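PDB 3DDM: putative mandelate racemase/muconate lactonizing enzyme from Bordetella bronchiseptica, which is of unknown function but belongs to the mandelate racemase/muconate lactonizing enzyme family, in which an N-terminal capping domain packs against a TIM-type barrel. Local coordinates for residues A[18-22]-A[63-67]; A[37-41]-A[338-344]; A[55-59]-A[281-285]. The protein carries 1 engineered substitution. One frame throughout, in Å; residues are numbered along the deposited sequence.

Interaction 1 of 3, residues A[18-22]-A[63-67]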
ATOM      1  N   HIS A  18      -1.889  -7.044  19.084  1.00 45.04           N
ATOM      2  CA  HIS A  18      -2.661  -6.213  19.995  1.00 43.51           C
ATOM      3  C   HIS A  18      -2.502  -4.766  19.599  1.00 43.80           C
ATOM      4  O   HIS A  18      -1.385  -4.293  19.377  1.00 45.34           O
ATOM      5  CB  HIS A  18      -2.183  -6.398  21.433  1.00 44.36           C
ATOM      6  CG  HIS A  18      -2.030  -7.829  21.829  1.00 44.54           C
ATOM      7  ND1 HIS A  18      -0.826  -8.496  21.751  1.00 43.93           N
ATOM      8  CD2 HIS A  18      -2.941  -8.741  22.238  1.00 44.28           C
ATOM      9  CE1 HIS A  18      -1.001  -9.757  22.093  1.00 43.60           C
ATOM     10  NE2 HIS A  18      -2.275  -9.934  22.391  1.00 45.39           N
ATOM     11  N   VAL A  19      -3.622  -4.061  19.507  1.00 42.18           N
ATOM     12  CA  VAL A  19      -3.596  -2.657  19.133  1.00 42.02           C
ATOM     13  C   VAL A  19      -3.846  -1.770  20.346  1.00 41.80           C
ATOM     14  O   VAL A  19      -4.630  -2.111  21.224  1.00 42.05           O
ATOM     15  CB  VAL A  19      -4.662  -2.342  18.071  1.00 41.02           C
ATOM     16  CG1 VAL A  19      -4.542  -0.891  17.639  1.00 41.89           C
ATOM     17  CG2 VAL A  19      -4.509  -3.282  16.882  1.00 40.18           C
ATOM     18  N   PHE A  20      -3.158  -0.635  20.386  1.00 42.11           N
ATOM     19  CA  PHE A  20      -3.291   0.323  21.472  1.00 40.41           C
ATOM     20  C   PHE A  20      -3.339   1.714  20.892  1.00 41.09           C
ATOM     21  O   PHE A  20      -2.665   2.004  19.902  1.00 41.62           O
ATOM     22  CB  PHE A  20      -2.110   0.228  22.433  1.00 39.41           C
ATOM     23  CG  PHE A  20      -2.031  -1.073  23.148  1.00 40.10           C
ATOM     24  CD1 PHE A  20      -1.266  -2.115  22.640  1.00 41.09           C
ATOM     25  CD2 PHE A  20      -2.763  -1.281  24.308  1.00 40.03           C
ATOM     26  CE1 PHE A  20      -1.231  -3.352  23.278  1.00 40.57           C
ATOM     27  CE2 PHE A  20      -2.736  -2.512  24.953  1.00 41.11           C
ATOM     28  CZ  PHE A  20      -1.968  -3.551  24.436  1.00 40.63           C
ATOM     29  N   ARG A  21      -4.153   2.569  21.494  1.00 41.38           N
ATOM     30  CA  ARG A  21      -4.265   3.941  21.039  1.00 44.47           C
ATOM     31  C   ARG A  21      -4.332   4.805  22.279  1.00 46.23           C
ATOM     32  O   ARG A  21      -5.338   4.825  22.986  1.00 46.09           O
ATOM     33  CB  ARG A  21      -5.514   4.133  20.168  1.00 44.20           C
ATOM     34  CG  ARG A  21      -5.675   3.063  19.095  1.00 45.87           C
ATOM     35  CD  ARG A  21      -6.591   3.503  17.961  1.00 47.21           C
ATOM     36  NE  ARG A  21      -5.945   4.532  17.158  1.00 48.96           N
ATOM     37  CZ  ARG A  21      -5.692   4.434  15.856  1.00 48.72           C
ATOM     38  NH1 ARG A  21      -6.032   3.351  15.171  1.00 45.19           N
ATOM     39  NH2 ARG A  21      -5.067   5.426  15.246  1.00 50.44           N
ATOM     40  N   TYR A  22      -3.232   5.492  22.559  1.00 49.89           N
ATOM     41  CA  TYR A  22      -3.154   6.367  23.714  1.00 52.52           C
ATOM     42  C   TYR A  22      -3.651   7.750  23.324  1.00 54.31           C
ATOM     43  O   TYR A  22      -3.048   8.415  22.479  1.00 54.49           O
ATOM     44  CB  TYR A  22      -1.719   6.482  24.207  1.00 52.74           C
ATOM     45  CG  TYR A  22      -1.649   7.193  25.528  1.00 55.45           C
ATOM     46  CD1 TYR A  22      -1.871   6.504  26.721  1.00 55.67           C
ATOM     47  CD2 TYR A  22      -1.418   8.567  25.589  1.00 56.17           C
ATOM     48  CE1 TYR A  22      -1.864   7.164  27.943  1.00 57.32           C
ATOM     49  CE2 TYR A  22      -1.413   9.240  26.805  1.00 57.56           C
ATOM     50  CZ  TYR A  22      -1.634   8.530  27.976  1.00 58.98           C
ATOM     51  OH  TYR A  22      -1.609   9.188  29.182  1.00 62.04           O
ATOM     52  N   ALA A  63      -3.232   7.765  10.349  1.00 49.80           N
ATOM     53  CA  ALA A  63      -3.709   7.670  11.728  1.00 48.78           C
ATOM     54  C   ALA A  63      -4.604   6.447  11.957  1.00 48.98           C
ATOM     55  O   ALA A  63      -4.601   5.871  13.043  1.00 49.26           O
ATOM     56  CB  ALA A  63      -4.448   8.932  12.115  1.00 47.85           C
ATOM     57  N   CYS A  64      -5.343   6.030  10.933  1.00 47.13           N
ATOM     58  CA  CYS A  64      -6.247   4.880  11.058  1.00 46.53           C
ATOM     59  C   CYS A  64      -5.657   3.515  10.675  1.00 45.36           C
ATOM     60  O   CYS A  64      -6.338   2.490  10.770  1.00 47.33           O
ATOM     61  CB  CYS A  64      -7.470   5.111  10.183  1.00 45.23           C
ATOM     62  SG  CYS A  64      -7.030   5.064   8.435  1.00 48.85           S
ATOM     63  N   GLY A  65      -4.399   3.496  10.246  1.00 43.22           N
ATOM     64  CA  GLY A  65      -3.783   2.253   9.810  1.00 40.54           C
ATOM     65  C   GLY A  65      -3.436   1.121  10.760  1.00 39.25           C
ATOM     66  O   GLY A  65      -3.148   0.030  10.288  1.00 40.57           O
ATOM     67  N   ALA A  66      -3.474   1.345  12.072  1.00 39.73           N
ATOM     68  CA  ALA A  66      -3.096   0.308  13.047  1.00 38.37           C
ATOM     69  C   ALA A  66      -3.930  -0.976  13.053  1.00 38.27           C
ATOM     70  O   ALA A  66      -3.382  -2.073  13.095  1.00 38.06           O
ATOM     71  CB  ALA A  66      -3.059   0.902  14.453  1.00 36.91           C
ATOM     72  N   GLU A  67      -5.250  -0.844  13.019  1.00 39.71           N
ATOM     73  CA  GLU A  67      -6.126  -2.013  13.028  1.00 39.15           C
ATOM     74  C   GLU A  67      -5.895  -2.909  11.803  1.00 39.33           C
ATOM     75  O   GLU A  67      -5.800  -4.137  11.913  1.00 38.86           O
ATOM     76  CB  GLU A  67      -7.593  -1.568  13.069  1.00 39.15           C
ATOM     77  CG  GLU A  67      -8.077  -0.966  14.402  1.00 41.88           C
ATOM     78  CD  GLU A  67      -7.497   0.410  14.718  1.00 44.29           C
ATOM     79  OE1 GLU A  67      -6.979   1.068  13.784  1.00 47.54           O
ATOM     80  OE2 GLU A  67      -7.574   0.844  15.897  1.00 44.28           O
TER
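Arg-21 NH1 faces both carboxylate oxygens of Glu-67, with OE1 at 2.8 Å and OE2 at 3.0 Å, so a single guanidinium nitrogen carries this salt bridge. Its N-H···O angle of 160° toward Glu-67 OE2 marks a fairly straight hydrogen bond, and that oxygen accepts through its syn lone pair. Guanidinium and carboxylate lie in one plane (0° apart), the acid meeting the arginine at its edge, although the two side chains as a whole cross at about a right angle. The bend of Glu-67 at chi2 (70°) turns its acid back toward strand 18-22. Arg-21 NE is engaged separately by Asp-37 OD2, which gives the guanidinium a second acidic partner and should limit its rotation. Beside the polar pair is a small apolar patch, where Val-19 CG1 approaches Ala-66 CB at 3.9 Å; CG1 also lies near the Glu-67 acid, 3.9 Å from OE2. The contact thus joins strand 14-23, an outer strand of the three-stranded antiparallel sheet, to the first turn of helix 65-81, while Ala-66 also rests on Val-41 of the middle strand, 37-46, and Phe-20 packs on helix 374-380.

Interaction 2 of 3, residues A[37-41]-A[338-344]; sequences DRPAV and DANDNPL
Arg-38 reaches from strand 37-46 of the capping domain to the segment that leaves barrel strand 334-338, where an Asx turn at Asp-338 is followed by Asn-342 at the N-cap of helix 343-346. Its aliphatic part passes at a slant over the Asn-342 side chain before the tip meets an acid. Arg-38 CB lies 3.7 Å from Asn-342 CG, Arg-38 CG passes the same carbon at an equal distance, and Arg-38 CD comes within 3.6 Å of Asn-342 CB. The bends at chi2 and chi3, about the CB-CG and CG-CD bonds, carry the guanidinium to Asp-338. Arg-38 CZ stands 3.8 Å from Asp-338 OD2, and at the tip Arg-38 NH1 closes a salt bridge to that oxygen at 2.7 Å. The bond is bent, N-H···O 140°, and arrives on the syn side but 31° out of the carboxylate plane. Since the two planar groups are 86° apart, this is a one-point grip, not a paired, coplanar one. Asp-338 OD1 accepts a hydrogen bond from the backbone N of Asn-340, fixing the turn that presents OD2. Leu-344, which Tyr-22 of strand 14-23 also touches, places its CD1 3.7 Å from Ala-40 CB, two residues on from Arg-38.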
ATOM      1  N   ASP A  37      -4.082  10.850  18.753  1.00 67.62           N
ATOM      2  CA  ASP A  37      -3.701   9.771  19.658  1.00 63.56           C
ATOM      3  C   ASP A  37      -2.517   9.004  19.070  1.00 59.79           C
ATOM      4  O   ASP A  37      -2.353   8.928  17.851  1.00 58.63           O
ATOM      5  CB  ASP A  37      -4.873   8.817  19.885  1.00 64.95           C
ATOM      6  CG  ASP A  37      -5.356   8.173  18.602  1.00 68.70           C
ATOM      7  OD1 ASP A  37      -5.964   8.886  17.772  1.00 71.33           O
ATOM      8  OD2 ASP A  37      -5.115   6.958  18.417  1.00 70.53           O
ATOM      9  N   ARG A  38      -1.689   8.450  19.950  1.00 55.96           N
ATOM     10  CA  ARG A  38      -0.516   7.686  19.548  1.00 52.14           C
ATOM     11  C   ARG A  38      -0.922   6.222  19.443  1.00 48.64           C
ATOM     12  O   ARG A  38      -1.339   5.617  20.425  1.00 47.15           O
ATOM     13  CB  ARG A  38       0.587   7.855  20.591  1.00 53.78           C
ATOM     14  CG  ARG A  38       0.844   9.313  20.970  1.00 58.52           C
ATOM     15  CD  ARG A  38       2.222   9.790  20.538  1.00 62.05           C
ATOM     16  NE  ARG A  38       2.408   9.689  19.096  1.00 63.99           N
ATOM     17  CZ  ARG A  38       3.594   9.585  18.504  1.00 66.46           C
ATOM     18  NH1 ARG A  38       4.706   9.566  19.227  1.00 65.29           N
ATOM     19  NH2 ARG A  38       3.665   9.493  17.183  1.00 70.28           N
ATOM     20  N   PRO A  39      -0.816   5.634  18.240  1.00 45.86           N
ATOM     21  CA  PRO A  39      -1.183   4.234  18.020  1.00 43.91           C
ATOM     22  C   PRO A  39      -0.008   3.283  18.176  1.00 41.37           C
ATOM     23  O   PRO A  39       1.137   3.703  18.219  1.00 41.85           O
ATOM     24  CB  PRO A  39      -1.706   4.253  16.595  1.00 43.46           C
ATOM     25  CG  PRO A  39      -0.729   5.175  15.939  1.00 44.74           C
ATOM     26  CD  PRO A  39      -0.548   6.306  16.955  1.00 45.01           C
ATOM     27  N   ALA A  40      -0.302   1.993  18.254  1.00 40.21           N
ATOM     28  CA  ALA A  40       0.739   0.982  18.380  1.00 39.02           C
ATOM     29  C   ALA A  40       0.184  -0.419  18.113  1.00 39.02           C
ATOM     30  O   ALA A  40      -0.980  -0.707  18.401  1.00 38.69           O
ATOM     31  CB  ALA A  40       1.352   1.039  19.762  1.00 34.87           C
ATOM     32  N   VAL A  41       1.010  -1.281  17.533  1.00 39.23           N
ATOM     33  CA  VAL A  41       0.604  -2.658  17.271  1.00 38.51           C
ATOM     34  C   VAL A  41       1.742  -3.551  17.730  1.00 39.51           C
ATOM     35  O   VAL A  41       2.818  -3.561  17.131  1.00 38.77           O
ATOM     36  CB  VAL A  41       0.330  -2.924  15.774  1.00 37.44           C
ATOM     37  CG1 VAL A  41      -0.029  -4.383  15.570  1.00 36.80           C
ATOM     38  CG2 VAL A  41      -0.806  -2.060  15.289  1.00 37.08           C
ATOM     39  N   ASP A 338      11.866   9.640  19.925  1.00 43.41           N
ATOM     40  CA  ASP A 338      10.790  10.626  19.795  1.00 43.94           C
ATOM     41  C   ASP A 338      10.895  11.678  20.903  1.00 42.54           C
ATOM     42  O   ASP A 338      10.920  11.343  22.084  1.00 40.93           O
ATOM     43  CB  ASP A 338       9.435   9.926  19.900  1.00 47.89           C
ATOM     44  CG  ASP A 338       8.297  10.759  19.340  1.00 49.72           C
ATOM     45  OD1 ASP A 338       8.390  12.009  19.359  1.00 49.74           O
ATOM     46  OD2 ASP A 338       7.301  10.152  18.889  1.00 51.42           O
ATOM     47  N   ALA A 339      10.938  12.948  20.528  1.00 43.03           N
ATOM     48  CA  ALA A 339      11.067  14.016  21.513  1.00 45.80           C
ATOM     49  C   ALA A 339       9.796  14.285  22.314  1.00 47.98           C
ATOM     50  O   ALA A 339       9.866  14.722  23.463  1.00 49.74           O
ATOM     51  CB  ALA A 339      11.529  15.301  20.827  1.00 44.49           C
ATOM     52  N   ASN A 340       8.643  14.015  21.706  1.00 50.62           N
ATOM     53  CA  ASN A 340       7.343  14.249  22.331  1.00 51.95           C
ATOM     54  C   ASN A 340       6.915  13.161  23.294  1.00 51.85           C
ATOM     55  O   ASN A 340       7.376  12.034  23.203  1.00 52.86           O
ATOM     56  CB  ASN A 340       6.279  14.426  21.249  1.00 54.84           C
ATOM     57  CG  ASN A 340       6.624  15.552  20.284  1.00 59.31           C
ATOM     58  OD1 ASN A 340       7.490  15.399  19.418  1.00 60.46           O
ATOM     59  ND2 ASN A 340       5.963  16.700  20.445  1.00 60.05           N
ATOM     60  N   ASP A 341       6.024  13.504  24.218  1.00 51.09           N
ATOM     61  CA  ASP A 341       5.552  12.547  25.206  1.00 49.93           C
ATOM     62  C   ASP A 341       4.647  11.473  24.623  1.00 48.65           C
ATOM     63  O   ASP A 341       3.736  11.764  23.849  1.00 49.76           O
ATOM     64  CB  ASP A 341       4.818  13.270  26.334  1.00 53.36           C
ATOM     65  CG  ASP A 341       5.729  14.198  27.119  1.00 56.41           C
ATOM     66  OD1 ASP A 341       6.953  13.922  27.170  1.00 58.04           O
ATOM     67  OD2 ASP A 341       5.222  15.189  27.697  1.00 57.57           O
ATOM     68  N   ASN A 342       4.912  10.225  24.996  1.00 46.36           N
ATOM     69  CA  ASN A 342       4.121   9.088  24.537  1.00 43.33           C
ATOM     70  C   ASN A 342       4.367   7.911  25.474  1.00 40.93           C
ATOM     71  O   ASN A 342       5.407   7.257  25.418  1.00 39.32           O
ATOM     72  CB  ASN A 342       4.492   8.712  23.094  1.00 42.24           C
ATOM     73  CG  ASN A 342       3.675   7.517  22.547  1.00 41.42           C
ATOM     74  OD1 ASN A 342       3.826   7.147  21.380  1.00 40.79           O
ATOM     75  ND2 ASN A 342       2.824   6.918  23.384  1.00 36.70           N
ATOM     76  N   PRO A 343       3.401   7.637  26.359  1.00 39.29           N
ATOM     77  CA  PRO A 343       3.508   6.537  27.316  1.00 37.37           C
ATOM     78  C   PRO A 343       3.710   5.201  26.632  1.00 37.45           C
ATOM     79  O   PRO A 343       4.354   4.312  27.187  1.00 37.51           O
ATOM     80  CB  PRO A 343       2.187   6.609  28.070  1.00 37.77           C
ATOM     81  CG  PRO A 343       1.857   8.083  28.020  1.00 37.11           C
ATOM     82  CD  PRO A 343       2.171   8.416  26.585  1.00 36.99           C
ATOM     83  N   LEU A 344       3.164   5.055  25.423  1.00 38.66           N
ATOM     84  CA  LEU A 344       3.311   3.805  24.687  1.00 38.81           C
ATOM     85  C   LEU A 344       4.783   3.511  24.436  1.00 39.48           C
ATOM     86  O   LEU A 344       5.174   2.346  24.288  1.00 40.12           O
ATOM     87  CB  LEU A 344       2.525   3.847  23.379  1.00 40.23           C
ATOM     88  CG  LEU A 344       1.006   3.836  23.568  1.00 41.41           C
ATOM     89  CD1 LEU A 344       0.320   3.631  22.225  1.00 41.10           C
ATOM     90  CD2 LEU A 344       0.614   2.721  24.518  1.00 39.64           C
TER

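Interaction 3 of 3, residues A[55-59]-A[281-285]; sequences GEVWC and DLAKW
Trp-58 sets its CG anti to the backbone N (chi1 -177°), Lys-284 runs extended beyond its CG, and with these torsions the two side chains lie side by side, pointing the same way, with the lysine chain along one face of the indole. Segment 55-59 runs out of strand 52-56 of the capping domain, and 281-285 is the loop between barrel strand 275-278 and helix 287-300, so the contact joins the two domains. Evidence for the stacking begins at the root, where Lys-284 CG is 3.4 Å from Trp-58 CG. Farther out, Lys-284 CE sits 3.5 Å from the centroid of the six-membered Trp-58 ring and only 8° off its normal, a CH-pi contact over the ring centre. Lys-284 NZ is 4.4 Å from the same centroid, still over the face, which meets the definition of a cation-pi pair.

The backbones are joined at the root of the two side chains, where Trp-58 N donates to Ala-283 O at 3.2 Å. Ala-283 CB approaches Trp-58 CB at 4.4 Å. The loop is shaped by an Asx turn, Asp-281 OD1 accepting a hydrogen bond from Ala-283 N at 3.1 Å. Asp-281 O adds to this by taking bonds from both Lys-284 N and Trp-285 N. Asp-281 OD2 lies 3.7 Å from Trp-58 CD1, its carboxylate steeply inclined to the ring.

The lysine methylenes thus pack on the buried indole, and NZ, besides its cation-pi contact, is held by a salt bridge to Glu-258 and a hydrogen bond to Gln-106 O of the second subunit.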
ATOM      1  N   GLY A  55       7.304  -8.312  19.309  1.00 41.87           N
ATOM      2  CA  GLY A  55       7.713  -7.394  18.263  1.00 41.14           C
ATOM      3  C   GLY A  55       6.736  -6.238  18.112  1.00 40.89           C
ATOM      4  O   GLY A  55       5.700  -6.190  18.786  1.00 39.24           O
ATOM      5  N   GLU A  56       7.065  -5.305  17.224  1.00 40.51           N
ATOM      6  CA  GLU A  56       6.211  -4.149  16.970  1.00 40.58           C
ATOM      7  C   GLU A  56       6.066  -3.933  15.466  1.00 39.72           C
ATOM      8  O   GLU A  56       7.009  -4.131  14.709  1.00 40.63           O
ATOM      9  CB  GLU A  56       6.799  -2.882  17.612  1.00 40.57           C
ATOM     10  CG  GLU A  56       5.810  -1.723  17.636  1.00 45.46           C
ATOM     11  CD  GLU A  56       6.255  -0.536  18.495  1.00 48.13           C
ATOM     12  OE1 GLU A  56       6.804  -0.754  19.598  1.00 48.26           O
ATOM     13  OE2 GLU A  56       6.031   0.621  18.070  1.00 50.13           O
ATOM     14  N   VAL A  57       4.877  -3.548  15.029  1.00 39.08           N
ATOM     15  CA  VAL A  57       4.662  -3.287  13.616  1.00 38.59           C
ATOM     16  C   VAL A  57       4.452  -1.792  13.447  1.00 38.96           C
ATOM     17  O   VAL A  57       3.519  -1.227  14.013  1.00 38.65           O
ATOM     18  CB  VAL A  57       3.424  -4.023  13.067  1.00 37.86           C
ATOM     19  CG1 VAL A  57       3.219  -3.658  11.603  1.00 36.84           C
ATOM     20  CG2 VAL A  57       3.597  -5.523  13.220  1.00 37.07           C
ATOM     21  N   TRP A  58       5.333  -1.155  12.681  1.00 39.25           N
ATOM     22  CA  TRP A  58       5.243   0.277  12.426  1.00 38.83           C
ATOM     23  C   TRP A  58       3.813   0.632  12.032  1.00 40.84           C
ATOM     24  O   TRP A  58       3.175  -0.086  11.241  1.00 41.42           O
ATOM     25  CB  TRP A  58       6.182   0.665  11.288  1.00 37.65           C
ATOM     26  CG  TRP A  58       6.206   2.139  11.018  1.00 38.31           C
ATOM     27  CD1 TRP A  58       6.982   3.077  11.645  1.00 38.58           C
ATOM     28  CD2 TRP A  58       5.390   2.855  10.082  1.00 36.73           C
ATOM     29  NE1 TRP A  58       6.697   4.330  11.160  1.00 38.72           N
ATOM     30  CE2 TRP A  58       5.724   4.225  10.199  1.00 37.55           C
ATOM     31  CE3 TRP A  58       4.405   2.474   9.160  1.00 34.65           C
ATOM     32  CZ2 TRP A  58       5.109   5.217   9.423  1.00 35.50           C
ATOM     33  CZ3 TRP A  58       3.792   3.457   8.393  1.00 34.50           C
ATOM     34  CH2 TRP A  58       4.149   4.814   8.529  1.00 34.84           C
ATOM     35  N   CYS A  59       3.299   1.735  12.567  1.00 40.57           N
ATOM     36  CA  CYS A  59       1.941   2.122  12.218  1.00 42.18           C
ATOM     37  C   CYS A  59       1.616   3.576  12.510  1.00 42.92           C
ATOM     38  O   CYS A  59       0.470   3.908  12.806  1.00 45.28           O
ATOM     39  CB  CYS A  59       0.934   1.223  12.948  1.00 40.43           C
ATOM     40  SG  CYS A  59       0.767   1.569  14.720  1.00 43.99           S
ATOM     41  N   ASP A 281      14.277   1.590   8.996  1.00 45.68           N
ATOM     42  CA  ASP A 281      13.373   1.444  10.143  1.00 43.48           C
ATOM     43  C   ASP A 281      13.042  -0.043  10.270  1.00 42.11           C
ATOM     44  O   ASP A 281      12.131  -0.543   9.613  1.00 42.37           O
ATOM     45  CB  ASP A 281      12.090   2.241   9.906  1.00 43.76           C
ATOM     46  CG  ASP A 281      11.246   2.369  11.150  1.00 44.80           C
ATOM     47  OD1 ASP A 281      11.196   1.401  11.935  1.00 44.73           O
ATOM     48  OD2 ASP A 281      10.623   3.435  11.338  1.00 46.52           O
ATOM     49  N   LEU A 282      13.772  -0.745  11.132  1.00 41.80           N
ATOM     50  CA  LEU A 282      13.579  -2.181  11.277  1.00 39.20           C
ATOM     51  C   LEU A 282      12.148  -2.625  11.580  1.00 37.23           C
ATOM     52  O   LEU A 282      11.806  -3.777  11.335  1.00 34.69           O
ATOM     53  CB  LEU A 282      14.582  -2.749  12.293  1.00 38.26           C
ATOM     54  CG  LEU A 282      14.122  -3.280  13.640  1.00 37.74           C
ATOM     55  CD1 LEU A 282      15.281  -3.962  14.316  1.00 37.41           C
ATOM     56  CD2 LEU A 282      13.603  -2.144  14.487  1.00 40.23           C
ATOM     57  N   ALA A 283      11.310  -1.718  12.078  1.00 37.01           N
ATOM     58  CA  ALA A 283       9.905  -2.067  12.356  1.00 37.83           C
ATOM     59  C   ALA A 283       9.021  -1.788  11.124  1.00 37.36           C
ATOM     60  O   ALA A 283       7.863  -2.212  11.055  1.00 36.43           O
ATOM     61  CB  ALA A 283       9.386  -1.290  13.555  1.00 35.59           C
ATOM     62  N   LYS A 284       9.582  -1.075  10.153  1.00 36.57           N
ATOM     63  CA  LYS A 284       8.860  -0.751   8.934  1.00 37.87           C
ATOM     64  C   LYS A 284       9.174  -1.802   7.879  1.00 39.73           C
ATOM     65  O   LYS A 284       8.279  -2.254   7.161  1.00 41.16           O
ATOM     66  CB  LYS A 284       9.268   0.631   8.434  1.00 36.31           C
ATOM     67  CG  LYS A 284       8.103   1.578   8.212  1.00 38.06           C
ATOM     68  CD  LYS A 284       8.584   2.963   7.797  1.00 36.98           C
ATOM     69  CE  LYS A 284       7.473   3.750   7.151  1.00 37.95           C
ATOM     70  NZ  LYS A 284       7.976   4.971   6.470  1.00 38.82           N
ATOM     71  N   TRP A 285      10.446  -2.196   7.789  1.00 40.41           N
ATOM     72  CA  TRP A 285      10.854  -3.212   6.820  1.00 40.65           C
ATOM     73  C   TRP A 285      11.996  -4.152   7.245  1.00 41.47           C
ATOM     74  O   TRP A 285      12.931  -3.764   7.953  1.00 41.46           O
ATOM     75  CB  TRP A 285      11.249  -2.572   5.479  1.00 37.93           C
ATOM     76  CG  TRP A 285      11.757  -3.610   4.523  1.00 38.48           C
ATOM     77  CD1 TRP A 285      11.003  -4.451   3.747  1.00 38.56           C
ATOM     78  CD2 TRP A 285      13.122  -4.041   4.367  1.00 38.68           C
ATOM     79  NE1 TRP A 285      11.811  -5.383   3.124  1.00 38.04           N
ATOM     80  CE2 TRP A 285      13.114  -5.154   3.486  1.00 37.85           C
ATOM     81  CE3 TRP A 285      14.349  -3.599   4.890  1.00 37.86           C
ATOM     82  CZ2 TRP A 285      14.286  -5.830   3.118  1.00 36.44           C
ATOM     83  CZ3 TRP A 285      15.516  -4.271   4.524  1.00 37.85           C
ATOM     84  CH2 TRP A 285      15.472  -5.379   3.642  1.00 36.84           C
TER

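Overall arrangement
From the N terminus, strand 14-23 opens interaction 1, which closes the shortest of the three loops when helix 65-81 begins; this tie stays within the capping domain. Before that loop closes, strand 37-46 starts interaction 2 and segment 55-59, running out of strand 52-56, starts interaction 3. Both find their partners in the barrel domain, at the connection 338-344 that leads into helix 343-346 and at 281-285. Interaction 1 therefore crosses each of the others, whereas interaction 3 lies wholly within the span of interaction 2. Strands 14-23, 37-46 and 52-56 are successive neighbours in one antiparallel sheet; of these three contacts, one ties it to helix 65-81 and two tie it to the barrel domain.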